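Local coordinates for protein 4'-phospho-dehydrooxetanocin synthase (Bacillus megaterium, PDB 5UL3) that catalyses the cobalamin-dependent radical SAM oxidative ring contraction of dAMP to an oxetane aldehyde, a step in oxetanocin A biosynthesis, at residues L640-V645 and I656-F661; E156-Q161 and I170-D175; E363-E368 and Q376-I381. One frame throughout, in Å; residues are numbered along the deposited sequence. Where two conformers were deposited one is given.

Contact 1: L640-V645 and I656-F661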
loop_
_atom_site.group_PDB
_atom_site.type_symbol
_atom_site.label_atom_id
_atom_site.label_comp_id
_atom_site.label_asym_id
_atom_site.label_seq_id
_atom_site.Cartn_x
_atom_site.Cartn_y
_atom_site.Cartn_z
ATOM N N LEU A 640 28.370 -0.005 11.528
ATOM C CA LEU A 640 28.308 1.077 12.502
ATOM C C LEU A 640 27.683 0.599 13.805
ATOM O O LEU A 640 28.240 0.809 14.890
ATOM C CB LEU A 640 27.507 2.250 11.952
ATOM C CG LEU A 640 27.039 3.217 13.038
ATOM C CD1 LEU A 640 28.223 4.071 13.601
ATOM C CD2 LEU A 640 25.908 4.102 12.535
ATOM N N LEU A 641 26.506 -0.032 13.719
ATOM C CA LEU A 641 25.847 -0.493 14.934
ATOM C C LEU A 641 26.655 -1.585 15.627
ATOM O O LEU A 641 26.731 -1.619 16.862
ATOM C CB LEU A 641 24.435 -0.986 14.628
ATOM C CG LEU A 641 23.655 -1.394 15.872
ATOM C CD1 LEU A 641 23.717 -0.276 16.902
ATOM C CD2 LEU A 641 22.203 -1.702 15.490
ATOM N N LYS A 642 27.263 -2.489 14.856
ATOM C CA LYS A 642 28.107 -3.504 15.476
ATOM C C LYS A 642 29.279 -2.852 16.200
ATOM O O LYS A 642 29.651 -3.271 17.304
ATOM C CB LYS A 642 28.595 -4.501 14.425
ATOM C CG LYS A 642 29.223 -5.751 15.009
ATOM C CD LYS A 642 29.593 -6.741 13.919
ATOM C CE LYS A 642 29.715 -8.166 14.462
ATOM N NZ LYS A 642 28.418 -8.836 14.859
ATOM N N TYR A 643 29.817 -1.779 15.620
ATOM C CA TYR A 643 30.911 -1.038 16.238
ATOM C C TYR A 643 30.457 -0.320 17.505
ATOM O O TYR A 643 31.174 -0.325 18.516
ATOM C CB TYR A 643 31.470 -0.056 15.214
ATOM C CG TYR A 643 32.672 0.749 15.651
ATOM C CD1 TYR A 643 33.901 0.142 15.857
ATOM C CD2 TYR A 643 32.581 2.119 15.808
ATOM C CE1 TYR A 643 35.014 0.889 16.237
ATOM C CE2 TYR A 643 33.691 2.878 16.180
ATOM C CZ TYR A 643 34.897 2.257 16.398
ATOM O OH TYR A 643 35.982 3.017 16.775
ATOM N N LEU A 644 29.278 0.311 17.474
ATOM C CA LEU A 644 28.761 0.965 18.676
ATOM C C LEU A 644 28.521 -0.039 19.802
ATOM O O LEU A 644 28.875 0.221 20.960
ATOM C CB LEU A 644 27.476 1.731 18.352
ATOM C CG LEU A 644 27.618 2.967 17.452
ATOM C CD1 LEU A 644 26.246 3.490 17.015
ATOM C CD2 LEU A 644 28.377 4.048 18.178
ATOM N N VAL A 645 27.926 -1.193 19.485
ATOM C CA VAL A 645 27.658 -2.207 20.503
ATOM C C VAL A 645 28.968 -2.795 21.020
ATOM O O VAL A 645 29.105 -3.100 22.214
ATOM C CB VAL A 645 26.723 -3.299 19.943
ATOM C CG1 VAL A 645 26.590 -4.487 20.926
ATOM C CG2 VAL A 645 25.348 -2.718 19.644
ATOM N N ILE A 656 36.792 -9.835 15.988
ATOM C CA ILE A 656 37.344 -10.400 14.759
ATOM C C ILE A 656 36.607 -9.855 13.543
ATOM O O ILE A 656 37.226 -9.380 12.582
ATOM C CB ILE A 656 37.290 -11.937 14.809
ATOM C CG1 ILE A 656 38.234 -12.462 15.895
ATOM C CG2 ILE A 656 37.616 -12.527 13.438
ATOM C CD1 ILE A 656 38.056 -13.938 16.205
ATOM N N ILE A 657 35.271 -9.911 13.571
ATOM C CA ILE A 657 34.473 -9.463 12.431
ATOM C C ILE A 657 34.771 -8.002 12.117
ATOM O O ILE A 657 35.025 -7.637 10.964
ATOM C CB ILE A 657 32.973 -9.688 12.704
ATOM C CG1 ILE A 657 32.698 -11.168 12.961
ATOM C CG2 ILE A 657 32.136 -9.195 11.520
ATOM C CD1 ILE A 657 31.284 -11.459 13.410
ATOM N N LEU A 658 34.755 -7.148 13.143
ATOM C CA LEU A 658 35.030 -5.734 12.918
ATOM C C LEU A 658 36.455 -5.524 12.422
ATOM O O LEU A 658 36.696 -4.698 11.535
ATOM C CB LEU A 658 34.771 -4.944 14.199
ATOM C CG LEU A 658 33.290 -4.755 14.545
ATOM C CD1 LEU A 658 33.111 -4.322 15.993
ATOM C CD2 LEU A 658 32.651 -3.755 13.589
ATOM N N SER A 659 37.413 -6.276 12.970
ATOM C CA SER A 659 38.795 -6.152 12.513
ATOM C C SER A 659 38.937 -6.603 11.062
ATOM O O SER A 659 39.598 -5.930 10.264
ATOM C CB SER A 659 39.721 -6.948 13.429
ATOM O OG SER A 659 41.070 -6.613 13.188
ATOM N N ASP A 660 38.303 -7.722 10.699
ATOM C CA ASP A 660 38.288 -8.157 9.303
ATOM C C ASP A 660 37.706 -7.082 8.394
ATOM O O ASP A 660 38.252 -6.796 7.322
ATOM C CB ASP A 660 37.484 -9.450 9.160
ATOM C CG ASP A 660 38.267 -10.672 9.578
ATOM O OD1 ASP A 660 39.449 -10.520 9.956
ATOM O OD2 ASP A 660 37.700 -11.784 9.522
ATOM N N PHE A 661 36.580 -6.490 8.800
ATOM C CA PHE A 661 35.931 -5.476 7.976
ATOM C C PHE A 661 36.825 -4.251 7.813
ATOM O O PHE A 661 37.022 -3.758 6.695
ATOM C CB PHE A 661 34.580 -5.100 8.592
ATOM C CG PHE A 661 33.879 -3.978 7.894
ATOM C CD1 PHE A 661 33.132 -4.211 6.752
ATOM C CD2 PHE A 661 33.962 -2.683 8.384
ATOM C CE1 PHE A 661 32.486 -3.172 6.108
ATOM C CE2 PHE A 661 33.314 -1.642 7.750
ATOM C CZ PHE A 661 32.577 -1.883 6.607
#
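Lys642 and Leu658 meet through their carbon chains, and the lysine is a good guide to how a long side chain can serve an apolar interface before its charged end finds a partner. Its CB starts at 4.2 Å from CD2 of Leu658, and CG keeps the same company. Lys642 CD is equally near two neighbours, 4.3 Å from both Leu658 CD2 and Ile657 CG2. At CE the chain meets Ile657, 3.8 Å from its CD1, the two side chains crossing at about a right angle. A bend at the last torsion (chi4 71°) turns NZ off the line of the chain, where it forms a salt bridge with Glu494, a residue that Ile657 also touches. Helices 620-648 and 652-664, joined by a short turn, form a helical hairpin in the region of the C-terminal helix bundle. Within the contact their axes approach to 10.6 Å and run at 132° to each other, well short of strictly antiparallel. The closest pair of CA atoms belongs to Tyr643 and Leu658. The leucine enters with both methyls against the backbone of the facing helix: CD1 lies 3.8 Å from the carbonyl O of Lys642 and also rests near Tyr643 CA, while CD2 comes to 4.0 Å from Tyr643 N. Tyr643 meets this leucine with N, CA and CB, while its ring packs on helix 683-709, where it meets Trp693 and touches Val689 and Asn692.

Contact 2: E156-Q161 and I170-D175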
loop_
_atom_site.group_PDB
_atom_site.type_symbol
_atom_site.label_atom_id
_atom_site.label_comp_id
_atom_site.label_asym_id
_atom_site.label_seq_id
_atom_site.Cartn_x
_atom_site.Cartn_y
_atom_site.Cartn_z
ATOM N N GLU A 156 -17.444 11.243 -9.429
ATOM C CA GLU A 156 -16.329 11.986 -10.009
ATOM C C GLU A 156 -15.106 11.756 -9.133
ATOM O O GLU A 156 -15.203 11.836 -7.908
ATOM C CB GLU A 156 -16.653 13.477 -10.108
ATOM C CG GLU A 156 -15.427 14.385 -10.268
ATOM C CD GLU A 156 -15.404 15.135 -11.593
ATOM O OE1 GLU A 156 -16.376 14.996 -12.368
ATOM O OE2 GLU A 156 -14.413 15.862 -11.856
ATOM N N LEU A 157 -13.969 11.461 -9.766
ATOM C CA LEU A 157 -12.718 11.176 -9.070
ATOM C C LEU A 157 -11.741 12.318 -9.305
ATOM O O LEU A 157 -11.543 12.743 -10.451
ATOM C CB LEU A 157 -12.098 9.869 -9.565
ATOM C CG LEU A 157 -12.872 8.597 -9.170
ATOM C CD1 LEU A 157 -12.327 7.394 -9.923
ATOM C CD2 LEU A 157 -12.722 8.416 -7.661
ATOM N N ILE A 158 -11.144 12.802 -8.222
ATOM C CA ILE A 158 -10.081 13.797 -8.265
ATOM C C ILE A 158 -8.897 13.225 -7.501
ATOM O O ILE A 158 -9.067 12.727 -6.380
ATOM C CB ILE A 158 -10.520 15.134 -7.642
ATOM C CG1 ILE A 158 -11.785 15.669 -8.323
ATOM C CG2 ILE A 158 -9.378 16.164 -7.764
ATOM C CD1 ILE A 158 -12.342 16.899 -7.631
ATOM N N ASP A 159 -7.696 13.295 -8.095
ATOM C CA ASP A 159 -6.507 12.698 -7.486
ATOM C C ASP A 159 -5.386 13.732 -7.487
ATOM O O ASP A 159 -4.872 14.084 -8.552
ATOM C CB ASP A 159 -6.066 11.439 -8.239
ATOM C CG ASP A 159 -5.026 10.611 -7.459
ATOM O OD1 ASP A 159 -4.440 11.133 -6.486
ATOM O OD2 ASP A 159 -4.815 9.423 -7.804
ATOM N N MET A 160 -5.015 14.209 -6.295
ATOM C CA MET A 160 -3.867 15.109 -6.176
ATOM C C MET A 160 -2.551 14.453 -6.569
ATOM O O MET A 160 -1.566 15.173 -6.776
ATOM C CB MET A 160 -3.754 15.639 -4.750
ATOM C CG MET A 160 -4.897 16.563 -4.361
ATOM S SD MET A 160 -4.615 17.287 -2.749
ATOM C CE MET A 160 -3.328 18.497 -3.164
ATOM N N GLN A 161 -2.498 13.122 -6.698
ATOM C CA GLN A 161 -1.249 12.486 -7.115
ATOM C C GLN A 161 -0.798 12.967 -8.480
ATOM O O GLN A 161 0.405 12.970 -8.763
ATOM C CB GLN A 161 -1.384 10.975 -7.182
ATOM C CG GLN A 161 -1.498 10.250 -5.873
ATOM C CD GLN A 161 -1.468 8.753 -6.133
ATOM O OE1 GLN A 161 -0.445 8.102 -5.946
ATOM N NE2 GLN A 161 -2.569 8.219 -6.634
ATOM N N ILE A 170 -11.270 22.863 -5.765
ATOM C CA ILE A 170 -12.439 23.686 -5.456
ATOM C C ILE A 170 -13.159 24.089 -6.736
ATOM O O ILE A 170 -14.394 24.026 -6.818
ATOM C CB ILE A 170 -12.029 24.915 -4.625
ATOM C CG1 ILE A 170 -11.383 24.484 -3.308
ATOM C CG2 ILE A 170 -13.230 25.825 -4.388
ATOM C CD1 ILE A 170 -12.307 23.676 -2.404
ATOM N N LYS A 171 -12.396 24.507 -7.754
ATOM C CA LYS A 171 -12.982 24.822 -9.053
ATOM C C LYS A 171 -13.771 23.641 -9.593
ATOM O O LYS A 171 -14.887 23.808 -10.111
ATOM C CB LYS A 171 -11.883 25.198 -10.054
ATOM C CG LYS A 171 -11.318 26.608 -9.949
ATOM C CD LYS A 171 -10.443 26.897 -11.180
ATOM C CE LYS A 171 -11.167 26.476 -12.469
ATOM N NZ LYS A 171 -10.384 26.654 -13.737
ATOM N N ASN A 172 -13.197 22.441 -9.491
ATOM C CA ASN A 172 -13.869 21.232 -9.955
ATOM C C ASN A 172 -15.179 21.010 -9.210
ATOM O O ASN A 172 -16.194 20.659 -9.819
ATOM C CB ASN A 172 -12.926 20.035 -9.780
ATOM C CG ASN A 172 -13.472 18.747 -10.379
ATOM O OD1 ASN A 172 -14.592 18.332 -10.089
ATOM N ND2 ASN A 172 -12.662 18.097 -11.211
ATOM N N LEU A 173 -15.169 21.200 -7.889
ATOM C CA LEU A 173 -16.377 20.994 -7.094
ATOM C C LEU A 173 -17.471 21.981 -7.482
ATOM O O LEU A 173 -18.648 21.616 -7.567
ATOM C CB LEU A 173 -16.058 21.130 -5.607
ATOM C CG LEU A 173 -15.124 20.064 -5.008
ATOM C CD1 LEU A 173 -14.684 20.435 -3.596
ATOM C CD2 LEU A 173 -15.833 18.690 -5.007
ATOM N N LEU A 174 -17.107 23.252 -7.676
ATOM C CA LEU A 174 -18.119 24.234 -8.040
ATOM C C LEU A 174 -18.758 23.891 -9.373
ATOM O O LEU A 174 -19.963 24.093 -9.553
ATOM C CB LEU A 174 -17.500 25.635 -8.077
ATOM C CG LEU A 174 -16.944 26.179 -6.760
ATOM C CD1 LEU A 174 -16.487 27.626 -6.945
ATOM C CD2 LEU A 174 -17.960 26.081 -5.640
ATOM N N ASP A 175 -17.971 23.339 -10.303
ATOM C CA ASP A 175 -18.492 22.984 -11.617
ATOM C C ASP A 175 -19.401 21.761 -11.548
ATOM O O ASP A 175 -20.469 21.748 -12.164
ATOM C CB ASP A 175 -17.330 22.738 -12.581
ATOM C CG ASP A 175 -17.797 22.306 -13.972
ATOM O OD1 ASP A 175 -18.452 23.112 -14.659
ATOM O OD2 ASP A 175 -17.499 21.165 -14.379
#
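In the Rossmann fold that houses cobalamin, Glu156 and Ile158 of edge strand 154-159 meet Asn172 of helix 166-176, the helix of a beta-alpha-beta crossover that returns the chain to strand 180-184 beyond the intervening strand 119-124. The contact illustrates how one amide can face both a polar and an apolar neighbour. Glu156 and Ile158 both send their CB toward the helix. Asn172 comes from the opposite direction, and in the conformer described, one of two modelled, its ND2 donates to Glu156 OE2 at 2.9 Å with an N-H...O angle of 148°. Glu156 OE2 lies in the plane of the Asn172 amide, which meets it nearly along the C-O axis, while carboxylate and amide are turned 76° apart. Yet Glu156 OE2 is almost as near Asn172 OD1, at 3.0 Å, an approach of two acceptors, so the bond is to be read with reserve. A bend at chi2 of Glu156 (116°) swings the carboxylate to this position. Ile158 supplies the apolar neighbour, its CD1 3.5 Å from Asn172 CG. At the end of the strand, Asp159 OD1 accepts from the backbone N of Gln161 at 2.8 Å in an Asx turn. Gln161 lines the cobalamin pocket and makes a weak hydrogen bond to the cofactor through OE1; its amide is steadied from the other branch, where NE2 donates to the syn lone pair of Asp159 OD2 at 2.8 Å.

Contact 3: E363-E368 and Q376-I381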
loop_
_atom_site.group_PDB
_atom_site.type_symbol
_atom_site.label_atom_id
_atom_site.label_comp_id
_atom_site.label_asym_id
_atom_site.label_seq_id
_atom_site.Cartn_x
_atom_site.Cartn_y
_atom_site.Cartn_z
ATOM N N GLU A 363 -2.620 -6.592 2.431
ATOM C CA GLU A 363 -1.840 -6.850 3.637
ATOM C C GLU A 363 -1.361 -8.292 3.672
ATOM O O GLU A 363 -0.252 -8.579 4.142
ATOM C CB GLU A 363 -2.681 -6.546 4.882
ATOM C CG GLU A 363 -2.894 -5.063 5.137
ATOM C CD GLU A 363 -3.602 -4.827 6.454
ATOM O OE1 GLU A 363 -4.709 -5.388 6.614
ATOM O OE2 GLU A 363 -3.023 -4.136 7.331
ATOM N N GLU A 364 -2.196 -9.213 3.199
ATOM C CA GLU A 364 -1.977 -10.658 3.308
ATOM C C GLU A 364 -2.474 -11.281 2.007
ATOM O O GLU A 364 -3.653 -11.641 1.881
ATOM C CB GLU A 364 -2.702 -11.241 4.524
ATOM C CG GLU A 364 -2.566 -12.749 4.648
ATOM C CD GLU A 364 -3.277 -13.320 5.870
ATOM O OE1 GLU A 364 -4.185 -12.657 6.426
ATOM O OE2 GLU A 364 -2.908 -14.442 6.275
ATOM N N PHE A 365 -1.558 -11.446 1.049
ATOM C CA PHE A 365 -1.940 -11.981 -0.254
ATOM C C PHE A 365 -2.367 -13.444 -0.155
ATOM O O PHE A 365 -3.335 -13.857 -0.803
ATOM C CB PHE A 365 -0.773 -11.817 -1.233
ATOM C CG PHE A 365 -1.065 -12.312 -2.620
ATOM C CD1 PHE A 365 -2.007 -11.669 -3.420
ATOM C CD2 PHE A 365 -0.377 -13.397 -3.147
ATOM C CE1 PHE A 365 -2.260 -12.119 -4.712
ATOM C CE2 PHE A 365 -0.619 -13.848 -4.452
ATOM C CZ PHE A 365 -1.574 -13.215 -5.229
ATOM N N ILE A 366 -1.683 -14.240 0.673
ATOM C CA ILE A 366 -1.936 -15.685 0.680
ATOM C C ILE A 366 -3.131 -16.037 1.563
ATOM O O ILE A 366 -4.045 -16.761 1.141
ATOM C CB ILE A 366 -0.671 -16.438 1.121
ATOM C CG1 ILE A 366 0.468 -16.137 0.147
ATOM C CG2 ILE A 366 -0.935 -17.931 1.181
ATOM C CD1 ILE A 366 1.790 -16.517 0.691
ATOM N N GLY A 367 -3.151 -15.543 2.787
ATOM C CA GLY A 367 -4.345 -15.692 3.602
ATOM C C GLY A 367 -4.471 -17.049 4.282
ATOM O O GLY A 367 -3.556 -17.889 4.297
ATOM N N GLU A 368 -5.641 -17.238 4.891
ATOM C CA GLU A 368 -5.994 -18.454 5.616
ATOM C C GLU A 368 -7.503 -18.599 5.554
ATOM O O GLU A 368 -8.225 -17.642 5.851
ATOM C CB GLU A 368 -5.551 -18.420 7.088
ATOM C CG GLU A 368 -4.088 -18.722 7.355
ATOM C CD GLU A 368 -3.805 -19.032 8.823
ATOM O OE1 GLU A 368 -4.714 -19.538 9.519
ATOM O OE2 GLU A 368 -2.672 -18.770 9.285
ATOM N N GLN A 376 -4.472 -23.512 -2.542
ATOM C CA GLN A 376 -5.021 -23.887 -3.840
ATOM C C GLN A 376 -5.641 -22.688 -4.546
ATOM O O GLN A 376 -5.603 -22.607 -5.776
ATOM C CB GLN A 376 -6.050 -25.013 -3.687
ATOM C CG GLN A 376 -6.494 -25.596 -5.031
ATOM C CD GLN A 376 -5.324 -26.173 -5.814
ATOM O OE1 GLN A 376 -4.495 -26.899 -5.261
ATOM N NE2 GLN A 376 -5.235 -25.835 -7.097
ATOM N N ARG A 377 -6.207 -21.747 -3.789
ATOM C CA ARG A 377 -6.697 -20.519 -4.399
ATOM C C ARG A 377 -5.565 -19.756 -5.091
ATOM O O ARG A 377 -5.740 -19.245 -6.204
ATOM C CB ARG A 377 -7.361 -19.650 -3.334
ATOM C CG ARG A 377 -7.713 -18.261 -3.812
ATOM C CD ARG A 377 -8.529 -17.500 -2.790
ATOM N NE ARG A 377 -8.714 -16.103 -3.171
ATOM C CZ ARG A 377 -7.787 -15.158 -3.024
ATOM N NH1 ARG A 377 -6.589 -15.457 -2.510
ATOM N NH2 ARG A 377 -8.054 -13.906 -3.386
ATOM N N ILE A 378 -4.408 -19.652 -4.438
ATOM C CA ILE A 378 -3.285 -18.945 -5.057
ATOM C C ILE A 378 -2.821 -19.687 -6.308
ATOM O O ILE A 378 -2.557 -19.075 -7.353
ATOM C CB ILE A 378 -2.142 -18.762 -4.039
ATOM C CG1 ILE A 378 -2.603 -17.933 -2.826
ATOM C CG2 ILE A 378 -0.906 -18.117 -4.715
ATOM C CD1 ILE A 378 -3.103 -16.522 -3.154
ATOM N N ILE A 379 -2.715 -21.015 -6.223
ATOM C CA ILE A 379 -2.278 -21.800 -7.372
ATOM C C ILE A 379 -3.241 -21.617 -8.540
ATOM O O ILE A 379 -2.809 -21.457 -9.687
ATOM C CB ILE A 379 -2.108 -23.281 -6.978
ATOM C CG1 ILE A 379 -0.865 -23.416 -6.084
ATOM C CG2 ILE A 379 -1.989 -24.147 -8.229
ATOM C CD1 ILE A 379 -0.745 -24.759 -5.370
ATOM N N ASP A 380 -4.553 -21.557 -8.260
ATOM C CA ASP A 380 -5.538 -21.303 -9.320
ATOM C C ASP A 380 -5.373 -19.913 -9.949
ATOM O O ASP A 380 -5.508 -19.755 -11.171
ATOM C CB ASP A 380 -6.960 -21.465 -8.766
ATOM C CG ASP A 380 -7.300 -22.916 -8.421
ATOM O OD1 ASP A 380 -6.451 -23.798 -8.661
ATOM O OD2 ASP A 380 -8.409 -23.169 -7.900
ATOM N N ILE A 381 -5.120 -18.883 -9.134
ATOM C CA ILE A 381 -4.841 -17.560 -9.698
ATOM C C ILE A 381 -3.596 -17.616 -10.583
ATOM O O ILE A 381 -3.588 -17.101 -11.715
ATOM C CB ILE A 381 -4.700 -16.522 -8.570
ATOM C CG1 ILE A 381 -6.050 -16.314 -7.874
ATOM C CG2 ILE A 381 -4.162 -15.174 -9.131
ATOM C CD1 ILE A 381 -5.951 -15.616 -6.520
HETATM O O HOH W 1 -5.413 -12.845 -2.281
HETATM O O HOH W 2 -5.568 -17.734 -1.102
#
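Arg377 NH1 donates to two waters, each at 2.9 Å, and through them the arginine holds two successive carbonyls of the loop: water 1 gives a hydrogen to Phe365 O at 2.7 Å, water 2 to Ile366 O at 2.9 Å. The setting is the partial TIM barrel of the AdoMet radical domain, where the loop after strand 357-360 packs on helix 374-386, which follows it. It is an example of solvent used as a structural spacer, for Arg377 NH1 and Phe365 O are too far apart to bond directly, at 4.0 Å. Both water oxygens lie in the guanidinium plane at its edge, Ile381 CD1 sits over the centre of one face, and NH2 bonds to Leu333 O, which together should fix the rotation of the group. Earlier in the loop, Glu363 forms a salt bridge with Arg323 and hydrogen-bonds cobalamin, so the water-bridged carbonyls follow closely on a residue that binds the cofactor. Beside the waters the packing is apolar. Ile366 points its CB away from the helix, yet its CG2 still comes to 4.3 Å from Ile378 CG1. Phe365, with CG anti to its N (chi1 -179°), brings its ring to the same isoleucine: Ile378 CD1 stands over one face in a CH-pi contact, 4.2 Å from the ring centroid and displaced toward the rim, Phe365 CE2 being the nearest ring atom to Ile378 CD1, at 3.9 Å.

Overall arrangement
Read from the N terminus, the three contacts follow one another in series, none nested in or crossing another, and each joins segments close in sequence. Contact 2 comes first, closing the connection between a strand and the following helix in the cobalamin-binding Rossmann fold. Contact 3 folds the loop after strand 357-360 back onto the helix that follows, in the radical SAM barrel, on the opposite side of the chain's centre, with nearest atoms about 17 Å away; Gln161 and Glu363 both reach the cobalamin held between these two domains. Contact 1 comes last and ties helix to helix across a short turn, far from the annotated sites. Its centre lies about 54 Å from that of contact 2 and 42 Å from that of contact 3.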